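PDB 3N0X: possible substrate binding protein of ABC transporter system from Rhodopseudomonas palustris, which probably binds branched-chain amino acids or related substrates as the periplasmic receptor of an ABC-type importer. Local coordinates for residues Gly138-Ile144 with Leu165-Thr171; Ser132-Ile137 with Met250-Thr254; Gly154-Val158 with Thr174-Val178; Asp150-Gly154 with Val207-Gly211. All blocks are in the same frame, centred on the assembly; numbering follows the deposited sequence. Where two conformers were deposited one is given.

Interaction 1: Gly138-Ile144 with Leu165-Thr171; sequences GKQGVTI and LAKTGAT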
loop_
_atom_site.group_PDB
_atom_site.type_symbol
_atom_site.label_atom_id
_atom_site.label_comp_id
_atom_site.label_asym_id
_atom_site.label_seq_id
_atom_site.Cartn_x
_atom_site.Cartn_y
_atom_site.Cartn_z
ATOM N N GLY A 138 6.761 -2.403 -18.063
ATOM C CA GLY A 138 7.686 -3.298 -18.766
ATOM C C GLY A 138 7.050 -4.034 -19.922
ATOM O O GLY A 138 6.109 -4.802 -19.752
ATOM N N LYS A 139 7.548 -3.794 -21.117
ATOM C CA LYS A 139 7.059 -4.507 -22.301
ATOM C C LYS A 139 8.222 -4.638 -23.265
ATOM O O LYS A 139 9.263 -3.965 -23.137
ATOM C CB LYS A 139 5.941 -3.701 -22.996
ATOM C CG LYS A 139 4.799 -3.163 -22.079
ATOM C CD LYS A 139 3.818 -4.229 -21.585
ATOM C CE LYS A 139 3.114 -3.786 -20.302
ATOM N NZ LYS A 139 2.111 -2.676 -20.517
ATOM N N GLN A 140 8.036 -5.485 -24.268
ATOM C CA GLN A 140 9.007 -5.565 -25.332
ATOM C C GLN A 140 9.145 -4.178 -25.987
ATOM O O GLN A 140 8.164 -3.449 -26.163
ATOM C CB GLN A 140 8.523 -6.597 -26.371
ATOM C CG GLN A 140 9.582 -6.939 -27.364
ATOM C CD GLN A 140 10.771 -7.647 -26.716
ATOM O OE1 GLN A 140 10.620 -8.727 -26.129
ATOM N NE2 GLN A 140 11.954 -7.045 -26.823
ATOM N N GLY A 141 10.350 -3.784 -26.333
ATOM C CA GLY A 141 10.558 -2.453 -26.929
ATOM C C GLY A 141 10.736 -1.296 -25.946
ATOM O O GLY A 141 10.718 -0.119 -26.350
ATOM N N VAL A 142 10.896 -1.630 -24.670
ATOM C CA VAL A 142 11.104 -0.644 -23.615
ATOM C C VAL A 142 12.459 -0.870 -22.929
ATOM O O VAL A 142 12.816 -2.009 -22.609
ATOM C CB VAL A 142 10.001 -0.757 -22.556
ATOM C CG1 VAL A 142 10.278 0.166 -21.358
ATOM C CG2 VAL A 142 8.613 -0.453 -23.166
ATOM N N THR A 143 13.198 0.230 -22.702
ATOM C CA THR A 143 14.429 0.214 -21.914
ATOM C C THR A 143 14.224 1.164 -20.751
ATOM O O THR A 143 13.743 2.278 -20.955
ATOM C CB THR A 143 15.650 0.651 -22.744
ATOM O OG1 THR A 143 15.716 -0.200 -23.916
ATOM C CG2 THR A 143 16.972 0.523 -21.935
ATOM N N ILE A 144 14.625 0.715 -19.551
ATOM C CA ILE A 144 14.422 1.425 -18.318
ATOM C C ILE A 144 15.765 1.696 -17.630
ATOM O O ILE A 144 16.682 0.877 -17.667
ATOM C CB ILE A 144 13.494 0.618 -17.391
ATOM C CG1 ILE A 144 12.105 0.606 -18.031
ATOM C CG2 ILE A 144 13.415 1.234 -15.980
ATOM C CD1 ILE A 144 11.230 -0.439 -17.562
ATOM N N LEU A 165 10.721 -7.206 -13.773
ATOM C CA LEU A 165 10.926 -6.658 -15.090
ATOM C C LEU A 165 11.505 -7.695 -16.022
ATOM O O LEU A 165 11.231 -7.655 -17.225
ATOM C CB LEU A 165 11.821 -5.432 -15.031
ATOM C CG LEU A 165 11.775 -4.562 -16.294
ATOM C CD1 LEU A 165 10.502 -3.676 -16.237
ATOM C CD2 LEU A 165 13.073 -3.700 -16.405
ATOM N N ALA A 166 12.290 -8.617 -15.469
ATOM C CA ALA A 166 13.003 -9.615 -16.294
ATOM C C ALA A 166 12.075 -10.491 -17.125
ATOM O O ALA A 166 12.430 -10.901 -18.221
ATOM C CB ALA A 166 13.967 -10.473 -15.414
ATOM N N LYS A 167 10.854 -10.706 -16.653
ATOM C CA LYS A 167 9.913 -11.555 -17.333
ATOM C C LYS A 167 9.015 -10.774 -18.322
ATOM O O LYS A 167 8.216 -11.375 -19.041
ATOM C CB LYS A 167 9.076 -12.292 -16.274
ATOM C CG LYS A 167 9.790 -12.376 -14.893
ATOM N N THR A 168 9.177 -9.450 -18.396
ATOM C CA THR A 168 8.275 -8.607 -19.174
ATOM C C THR A 168 8.687 -8.333 -20.618
ATOM O O THR A 168 7.865 -7.849 -21.405
ATOM C CB THR A 168 8.116 -7.201 -18.531
ATOM O OG1 THR A 168 9.340 -6.437 -18.658
ATOM C CG2 THR A 168 7.680 -7.302 -17.051
ATOM N N GLY A 169 9.945 -8.587 -20.955
ATOM C CA GLY A 169 10.492 -8.188 -22.264
ATOM C C GLY A 169 11.238 -6.844 -22.270
ATOM O O GLY A 169 11.994 -6.552 -23.209
ATOM N N ALA A 170 11.077 -6.034 -21.219
ATOM C CA ALA A 170 11.816 -4.775 -21.094
ATOM C C ALA A 170 13.248 -5.033 -20.635
ATOM O O ALA A 170 13.510 -6.027 -19.958
ATOM C CB ALA A 170 11.119 -3.869 -20.079
ATOM N N THR A 171 14.139 -4.109 -20.993
ATOM C CA THR A 171 15.565 -4.184 -20.631
ATOM C C THR A 171 15.831 -3.125 -19.566
ATOM O O THR A 171 15.325 -2.004 -19.672
ATOM C CB THR A 171 16.446 -3.926 -21.879
ATOM O OG1 THR A 171 16.203 -4.977 -22.828
ATOM C CG2 THR A 171 17.926 -3.902 -21.543
HETATM O O HOH W 1 13.790 -8.385 -24.546
HETATM O O HOH W 2 12.894 -4.265 -24.649
#

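Interaction 2: Ser132-Ile137 with Met250-Thr254; sequences SNAVAI and MEGAT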
loop_
_atom_site.group_PDB
_atom_site.type_symbol
_atom_site.label_atom_id
_atom_site.label_comp_id
_atom_site.label_asym_id
_atom_site.label_seq_id
_atom_site.Cartn_x
_atom_site.Cartn_y
_atom_site.Cartn_z
ATOM N N SER A 132 4.283 -4.149 -9.138
ATOM C CA SER A 132 3.202 -3.638 -9.947
ATOM C C SER A 132 3.715 -2.597 -10.960
ATOM O O SER A 132 3.244 -2.552 -12.091
ATOM C CB SER A 132 2.084 -3.040 -9.075
ATOM O OG SER A 132 2.504 -1.888 -8.355
ATOM N N ASN A 133 4.634 -1.735 -10.555
ATOM C CA ASN A 133 5.221 -0.780 -11.498
ATOM C C ASN A 133 5.962 -1.435 -12.651
ATOM O O ASN A 133 5.817 -1.048 -13.803
ATOM C CB ASN A 133 6.084 0.246 -10.758
ATOM C CG ASN A 133 5.260 1.366 -10.182
ATOM O OD1 ASN A 133 5.077 2.403 -10.849
ATOM N ND2 ASN A 133 4.713 1.171 -8.983
ATOM N N ALA A 134 6.740 -2.471 -12.346
ATOM C CA ALA A 134 7.483 -3.182 -13.387
ATOM C C ALA A 134 6.542 -3.856 -14.370
ATOM O O ALA A 134 6.752 -3.801 -15.586
ATOM C CB ALA A 134 8.439 -4.218 -12.764
ATOM N N VAL A 135 5.486 -4.505 -13.858
ATOM C CA VAL A 135 4.509 -5.179 -14.690
ATOM C C VAL A 135 3.719 -4.137 -15.515
ATOM O O VAL A 135 3.391 -4.395 -16.699
ATOM C CB VAL A 135 3.575 -6.065 -13.817
ATOM C CG1 VAL A 135 2.362 -6.560 -14.604
ATOM C CG2 VAL A 135 4.398 -7.216 -13.195
ATOM N N ALA A 136 3.456 -2.966 -14.935
ATOM C CA ALA A 136 2.725 -1.933 -15.642
ATOM C C ALA A 136 3.517 -1.423 -16.860
ATOM O O ALA A 136 2.972 -1.374 -17.978
ATOM C CB ALA A 136 2.424 -0.748 -14.702
ATOM N N ILE A 137 4.793 -1.074 -16.658
ATOM C CA ILE A 137 5.524 -0.354 -17.701
ATOM C C ILE A 137 6.470 -1.206 -18.538
ATOM O O ILE A 137 6.948 -0.782 -19.570
ATOM C CB ILE A 137 6.281 0.857 -17.115
ATOM C CG1 ILE A 137 7.501 0.427 -16.271
ATOM C CG2 ILE A 137 5.308 1.729 -16.274
ATOM C CD1 ILE A 137 8.362 1.629 -15.749
HETATM N N MSE A 250 2.263 10.759 -17.652
HETATM C CA MSE A 250 3.133 9.846 -16.918
HETATM C C MSE A 250 2.362 8.581 -16.579
HETATM O O MSE A 250 1.196 8.631 -16.145
HETATM C CB MSE A 250 3.668 10.461 -15.632
HETATM C CG MSE A 250 4.631 9.528 -14.900
HETATM SE SE MSE A 250 5.647 10.424 -13.543
HETATM C CE MSE A 250 4.260 10.840 -12.468
ATOM N N GLU A 251 3.031 7.437 -16.724
ATOM C CA GLU A 251 2.440 6.194 -16.313
ATOM C C GLU A 251 3.225 5.530 -15.192
ATOM O O GLU A 251 4.412 5.730 -15.029
ATOM C CB GLU A 251 2.357 5.220 -17.477
ATOM C CG GLU A 251 1.489 5.741 -18.621
ATOM C CD GLU A 251 1.253 4.774 -19.768
ATOM O OE1 GLU A 251 1.562 3.551 -19.658
ATOM O OE2 GLU A 251 0.735 5.279 -20.799
ATOM N N GLY A 252 2.533 4.673 -14.473
ATOM C CA GLY A 252 3.057 3.927 -13.369
ATOM C C GLY A 252 1.995 3.014 -12.835
ATOM O O GLY A 252 0.926 2.842 -13.472
ATOM N N ALA A 253 2.231 2.499 -11.626
ATOM C CA ALA A 253 1.206 1.747 -10.933
ATOM C C ALA A 253 0.954 2.282 -9.553
ATOM O O ALA A 253 1.843 2.841 -8.925
ATOM C CB ALA A 253 1.593 0.260 -10.844
ATOM N N THR A 254 -0.289 2.114 -9.103
ATOM C CA THR A 254 -0.742 2.577 -7.805
ATOM C C THR A 254 -1.551 1.532 -7.037
ATOM O O THR A 254 -2.220 0.662 -7.606
ATOM C CB THR A 254 -1.562 3.904 -7.935
ATOM O OG1 THR A 254 -1.667 4.516 -6.629
ATOM C CG2 THR A 254 -2.934 3.683 -8.609
HETATM O O HOH W 3 1.927 0.600 -6.806
#

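Interaction 3: Gly154-Val158 with Thr174-Val178; sequences GRDGV and TEEYV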
loop_
_atom_site.group_PDB
_atom_site.type_symbol
_atom_site.label_atom_id
_atom_site.label_comp_id
_atom_site.label_asym_id
_atom_site.label_seq_id
_atom_site.Cartn_x
_atom_site.Cartn_y
_atom_site.Cartn_z
ATOM N N GLY A 154 15.082 1.916 -0.996
ATOM C CA GLY A 154 15.382 2.145 -2.410
ATOM C C GLY A 154 15.979 0.910 -3.070
ATOM O O GLY A 154 15.567 0.494 -4.171
ATOM N N ARG A 155 16.998 0.338 -2.427
ATOM C CA ARG A 155 17.657 -0.837 -2.991
ATOM C C ARG A 155 16.753 -2.051 -3.087
ATOM O O ARG A 155 16.756 -2.732 -4.093
ATOM C CB ARG A 155 18.912 -1.166 -2.206
ATOM C CG ARG A 155 19.925 -0.058 -2.352
ATOM C CD ARG A 155 21.290 -0.551 -2.199
ATOM N NE ARG A 155 22.292 0.465 -2.500
ATOM C CZ ARG A 155 23.214 0.382 -3.457
ATOM N NH1 ARG A 155 23.282 -0.663 -4.287
ATOM N NH2 ARG A 155 24.095 1.353 -3.585
ATOM N N ASP A 156 15.959 -2.303 -2.048
ATOM C CA ASP A 156 15.098 -3.452 -2.049
ATOM C C ASP A 156 13.950 -3.238 -3.045
ATOM O O ASP A 156 13.504 -4.185 -3.700
ATOM C CB ASP A 156 14.552 -3.726 -0.672
ATOM C CG ASP A 156 15.634 -4.116 0.348
ATOM O OD1 ASP A 156 16.802 -4.395 -0.033
ATOM O OD2 ASP A 156 15.316 -4.098 1.562
ATOM N N GLY A 157 13.487 -1.993 -3.185
ATOM C CA GLY A 157 12.416 -1.689 -4.149
ATOM C C GLY A 157 12.904 -1.921 -5.563
ATOM O O GLY A 157 12.236 -2.560 -6.378
ATOM N N VAL A 158 14.089 -1.413 -5.879
ATOM C CA VAL A 158 14.626 -1.639 -7.231
ATOM C C VAL A 158 14.923 -3.110 -7.452
ATOM O O VAL A 158 14.662 -3.631 -8.533
ATOM C CB VAL A 158 15.838 -0.762 -7.545
ATOM C CG1 VAL A 158 16.504 -1.195 -8.902
ATOM C CG2 VAL A 158 15.467 0.724 -7.577
ATOM N N THR A 174 20.441 0.585 -16.589
ATOM C CA THR A 174 21.323 1.074 -15.490
ATOM C C THR A 174 20.487 1.342 -14.261
ATOM O O THR A 174 19.267 1.530 -14.371
ATOM C CB THR A 174 22.113 2.345 -15.859
ATOM O OG1 THR A 174 23.176 2.512 -14.910
ATOM C CG2 THR A 174 21.228 3.623 -15.900
ATOM N N GLU A 175 21.151 1.303 -13.102
ATOM C CA GLU A 175 20.565 1.605 -11.789
ATOM C C GLU A 175 21.433 2.644 -11.128
ATOM O O GLU A 175 22.665 2.470 -11.039
ATOM C CB GLU A 175 20.521 0.353 -10.916
ATOM C CG GLU A 175 19.783 -0.835 -11.435
ATOM C CD GLU A 175 20.121 -2.089 -10.651
ATOM O OE1 GLU A 175 20.078 -2.101 -9.383
ATOM O OE2 GLU A 175 20.521 -3.070 -11.317
ATOM N N GLU A 176 20.832 3.767 -10.747
ATOM C CA GLU A 176 21.539 4.804 -10.024
ATOM C C GLU A 176 21.005 4.882 -8.600
ATOM O O GLU A 176 19.769 4.950 -8.378
ATOM C CB GLU A 176 21.374 6.163 -10.718
ATOM C CG GLU A 176 22.112 6.260 -11.999
ATOM C CD GLU A 176 23.609 6.550 -11.768
ATOM O OE1 GLU A 176 24.007 6.938 -10.620
ATOM O OE2 GLU A 176 24.378 6.470 -12.738
ATOM N N TYR A 177 21.929 4.939 -7.640
ATOM C CA TYR A 177 21.604 5.088 -6.212
ATOM C C TYR A 177 22.330 6.297 -5.677
ATOM O O TYR A 177 23.541 6.366 -5.783
ATOM C CB TYR A 177 21.998 3.838 -5.416
ATOM C CG TYR A 177 21.297 2.601 -5.874
ATOM C CD1 TYR A 177 19.989 2.336 -5.501
ATOM C CD2 TYR A 177 21.919 1.716 -6.766
ATOM C CE1 TYR A 177 19.323 1.214 -5.952
ATOM C CE2 TYR A 177 21.238 0.597 -7.264
ATOM C CZ TYR A 177 19.943 0.353 -6.840
ATOM O OH TYR A 177 19.247 -0.765 -7.322
ATOM N N VAL A 178 21.580 7.247 -5.139
ATOM C CA VAL A 178 22.173 8.501 -4.670
ATOM C C VAL A 178 21.856 8.683 -3.201
ATOM O O VAL A 178 20.935 8.057 -2.670
ATOM C CB VAL A 178 21.662 9.709 -5.505
ATOM C CG1 VAL A 178 21.998 9.495 -6.987
ATOM C CG2 VAL A 178 20.171 9.937 -5.307
HETATM O O HOH W 4 18.992 -3.041 -5.604
#

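Interaction 4: Asp150-Gly154 with Val207-Gly211; sequences DYAFG and VIWAG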
loop_
_atom_site.group_PDB
_atom_site.type_symbol
_atom_site.label_atom_id
_atom_site.label_comp_id
_atom_site.label_asym_id
_atom_site.label_seq_id
_atom_site.Cartn_x
_atom_site.Cartn_y
_atom_site.Cartn_z
ATOM N N ASP A 150 20.014 5.660 -1.853
ATOM C CA ASP A 150 20.976 4.644 -1.440
ATOM C C ASP A 150 20.700 4.205 0.004
ATOM O O ASP A 150 21.460 4.517 0.935
ATOM C CB ASP A 150 22.388 5.225 -1.599
ATOM C CG ASP A 150 23.468 4.191 -1.542
ATOM O OD1 ASP A 150 23.105 2.986 -1.415
ATOM O OD2 ASP A 150 24.661 4.555 -1.674
ATOM N N TYR A 151 19.619 3.445 0.180
ATOM C CA TYR A 151 19.227 2.856 1.485
ATOM C C TYR A 151 18.308 1.703 1.228
ATOM O O TYR A 151 17.924 1.476 0.079
ATOM C CB TYR A 151 18.656 3.889 2.466
ATOM C CG TYR A 151 17.238 4.361 2.266
ATOM C CD1 TYR A 151 16.714 4.618 0.997
ATOM C CD2 TYR A 151 16.415 4.551 3.366
ATOM C CE1 TYR A 151 15.406 5.070 0.840
ATOM C CE2 TYR A 151 15.133 4.981 3.223
ATOM C CZ TYR A 151 14.635 5.268 1.970
ATOM O OH TYR A 151 13.327 5.683 1.845
ATOM N N ALA A 152 18.002 0.931 2.264
ATOM C CA ALA A 152 17.322 -0.343 2.028
ATOM C C ALA A 152 16.010 -0.217 1.254
ATOM O O ALA A 152 15.750 -1.023 0.351
ATOM C CB ALA A 152 17.095 -1.104 3.346
ATOM N N PHE A 153 15.181 0.770 1.598
ATOM C CA PHE A 153 13.914 0.968 0.885
ATOM C C PHE A 153 14.129 1.085 -0.619
ATOM O O PHE A 153 13.431 0.426 -1.436
ATOM C CB PHE A 153 13.173 2.204 1.391
ATOM C CG PHE A 153 11.885 2.515 0.610
ATOM C CD1 PHE A 153 10.763 1.758 0.827
ATOM C CD2 PHE A 153 11.831 3.559 -0.299
ATOM C CE1 PHE A 153 9.574 2.002 0.114
ATOM C CE2 PHE A 153 10.641 3.838 -1.025
ATOM C CZ PHE A 153 9.505 3.032 -0.796
ATOM N N GLY A 154 15.082 1.916 -0.996
ATOM C CA GLY A 154 15.382 2.145 -2.410
ATOM C C GLY A 154 15.979 0.910 -3.070
ATOM O O GLY A 154 15.567 0.494 -4.171
ATOM N N VAL A 207 11.458 6.079 -11.154
ATOM C CA VAL A 207 11.938 6.605 -9.891
ATOM C C VAL A 207 11.201 5.938 -8.722
ATOM O O VAL A 207 9.958 5.739 -8.753
ATOM C CB VAL A 207 11.726 8.108 -9.847
ATOM C CG1 VAL A 207 12.284 8.716 -8.529
ATOM C CG2 VAL A 207 12.420 8.794 -11.047
ATOM N N ILE A 208 11.963 5.611 -7.683
ATOM C CA ILE A 208 11.396 5.199 -6.418
ATOM C C ILE A 208 12.010 6.173 -5.399
ATOM O O ILE A 208 13.233 6.338 -5.341
ATOM C CB ILE A 208 11.627 3.706 -6.052
ATOM C CG1 ILE A 208 11.085 3.419 -4.645
ATOM C CG2 ILE A 208 13.102 3.337 -6.159
ATOM C CD1 ILE A 208 11.106 1.944 -4.246
ATOM N N TRP A 209 11.167 6.809 -4.605
ATOM C CA TRP A 209 11.656 7.858 -3.701
ATOM C C TRP A 209 10.702 7.979 -2.504
ATOM O O TRP A 209 9.483 7.961 -2.672
ATOM C CB TRP A 209 11.741 9.204 -4.434
ATOM C CG TRP A 209 12.721 10.151 -3.851
ATOM C CD1 TRP A 209 12.490 11.120 -2.908
ATOM C CD2 TRP A 209 14.120 10.227 -4.157
ATOM N NE1 TRP A 209 13.649 11.808 -2.641
ATOM C CE2 TRP A 209 14.670 11.285 -3.387
ATOM C CE3 TRP A 209 14.958 9.537 -5.038
ATOM C CZ2 TRP A 209 16.006 11.621 -3.447
ATOM C CZ3 TRP A 209 16.267 9.883 -5.109
ATOM C CH2 TRP A 209 16.801 10.912 -4.304
ATOM N N ALA A 210 11.266 8.167 -1.322
ATOM C CA ALA A 210 10.474 8.422 -0.107
ATOM C C ALA A 210 10.951 9.734 0.497
ATOM O O ALA A 210 12.126 10.023 0.528
ATOM C CB ALA A 210 10.633 7.258 0.899
ATOM N N GLY A 211 10.022 10.559 0.976
ATOM C CA GLY A 211 10.386 11.826 1.606
ATOM C C GLY A 211 10.529 12.933 0.586
ATOM O O GLY A 211 10.126 12.784 -0.571
#

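Interaction 1: Gly138-Ile144 with Leu165-Thr171
A beta-alpha-beta unit in the parallel sheet of one alpha/beta lobe sets this contact: Gly138-Ile144 leads into strand 142-149, while Leu165-Thr171 leaves the connecting helix 152-165 and enters the neighbouring edge strand 171-178. The two strands start side by side in parallel register, with Thr143 opposite Thr171 and their CA atoms 4.7 Å apart. As expected of a parallel pair, Thr171 bonds to the residues flanking its partner: Thr171 N donates to Val142 O (3.0 Å) and Ile144 N to Thr171 O (2.8 Å). Before the bridge the backbones stay close (Gln140 CA to Gly169 CA 4.3 Å), but the polar links there run through water. One water links Gln140 NE2 to Gly169 O, and a second donates to both Val142 O and Gly169 O. The turn out of the helix is held by Thr168, whose OG1 donates to Leu165 O (2.7 Å) and accepts from Ala170 N (3.1 Å), the latter an ST turn. Gly169 follows with a positive phi of 95°, where a CB would be jammed against the preceding carbonyl. Gly138, just beyond helix 126-137, is limited differently, by its neighbours: a CB there would clash with Thr168 OG1 and Leu165 CD1. Next to the turns lies a small apolar cluster, in which Ile144 CD1 meets Leu165 CD1 at 3.6 Å and Ala170 CB at 4.3 Å.

Interaction 2: Ser132-Ile137 with Met250-Thr254
Ala253 loses more surface than any other residue here, and the contact is organised around it. Its CB points at the last turns of helix 126-137, lying 3.4 Å from Ser132 OG and 4.1 Å from Ala136 CB. Asn133, next in buried area, grips the backbone of the same residue: Ala253 N donates to Asn133 OD1 at 3.0 Å, and Asn133 ND2 makes a weak bond to Ala253 O at 3.3 Å. One carboxamide thus engages both polar groups of a single strand residue. The amide is not dedicated to this task, since OD1 also accepts from Trp206 NE1 and ND2 also bonds to Asp129 O within the helix. A water donating to Ser132 OG (3.0 Å) and, weakly, to Ala253 O (3.1 Å) adds an indirect tie; Ser132 OG also hydrogen-bonds to Asp129 O in its own helix. Ile137 completes the contact by laying its CG2 4.3 Å from both Gly252 CA and Glu251 O. Ala253, Gly252 and Ala136 are small, consistent with an axis approach of 6.6 Å between 132-137 and 251-254, closer than the roughly 10 Å usual for helices on sheets. With an angle of 142° between their directions, the two run roughly antiparallel. This is buried helix-on-strand packing that joins the alpha/beta layer of a periplasmic-binding-protein lobe to the antiparallel sheet containing strands 251-254 and 335-345.

Interaction 3: Gly154-Val158 with Thr174-Val178
At Gly154, in the first turn of helix 152-165, the carbonyl O lies near the plane of the Tyr177 ring, 4.2 Å from CE1, while accepting the helical hydrogen bond from Val158 N. Arg155 comes next and reaches across to the strand with an extended side chain. Its guanidinium lies flat on the Tyr177 ring, with centres 4.0 Å apart and planes at 18°, and its CZ sits over the ring face, 4.0 Å from the centroid, making a cation-pi interaction. A salt bridge from Arg155 NE to Asp150 holds the group in place. The carbonyl of Arg155 is tied to the same tyrosine through a water that donates to Arg155 O (2.7 Å) and to Tyr177 OH (2.9 Å). Helix and strand here belong to a beta-alpha-beta crossover (142-149, 152-165, 171-178) of the parallel sheet, and their local axes pass 10.2 Å apart at 164°, the nearly antiparallel course expected when a connecting helix returns over a parallel sheet. One turn further on, Val158 points into the gap: its CG1 approaches Tyr177 OH at 3.2 Å and Glu175 OE1 at 3.7 Å, and its CG2 lies 4.2 Å from Tyr177 CE1. Beside this valine the strand fixes its own tyrosine, as Tyr177 OH donates to Glu175 OE1 at 2.6 Å, while Glu175 OE2 forms a salt bridge with Lys162 on the same helix as Val158.

Interaction 4: Asp150-Gly154 with Val207-Gly211
Apolar contact dominates between the start of helix 152-165 and the loop that follows strand 202-207. Phe153 projects toward the loop, and its CE2 touches Ile208 CG1 at 3.7 Å and Ala210 CB at 3.9 Å, with Trp209 C a looser neighbour at 4.4 Å. Ile208, the residue most covered, also places CG2 4.3 Å from Gly154 O, a looser contact with the helix backbone. At the N-cap position, Tyr151 sets its hydroxyl against a methyl group, with OH 3.3 Å from Ala210 CB. Polar bonding runs to other partners: no hydrogen bond joins the two segments. The loop is held instead by other partners, where Ala210 N bonds to Gln149, and Trp209, pointing away from the helix, bonds through NE1 to Gly212 O and packs edge-to-face on Phe185. Both segments follow the C-terminal ends of adjacent parallel strands, the sheet edge that borders the interlobe ligand cleft in type I periplasmic binding proteins. A seam with no direct hydrogen bond implies that helix start and loop meet through van der Waals contact, while their directional bonds go to other parts of the fold.

All four contacts centre on one parallel alpha/beta sheet and its helices; interaction 2 connects it to the antiparallel sheet, and the other three involve the beta-alpha-beta unit 142-149, 152-165, 171-178. Interactions 1 and 2 are 12 Å apart between centres and touch, as helix 126-137 leads directly into strand 142-149 and Ile144 packs on Ile137. Interactions 3 and 4, with centres 7 Å apart, share Gly154 and are joined by the Arg155-Asp150 salt bridge and by Val158 on Ile208. Interaction 1 lies at the opening end of the strand pair, about 22 Å between centres from interaction 4. Along the chain, interaction 2 spans the other three, so strand 251-254, over a hundred residues later, packs back on helix 126-137.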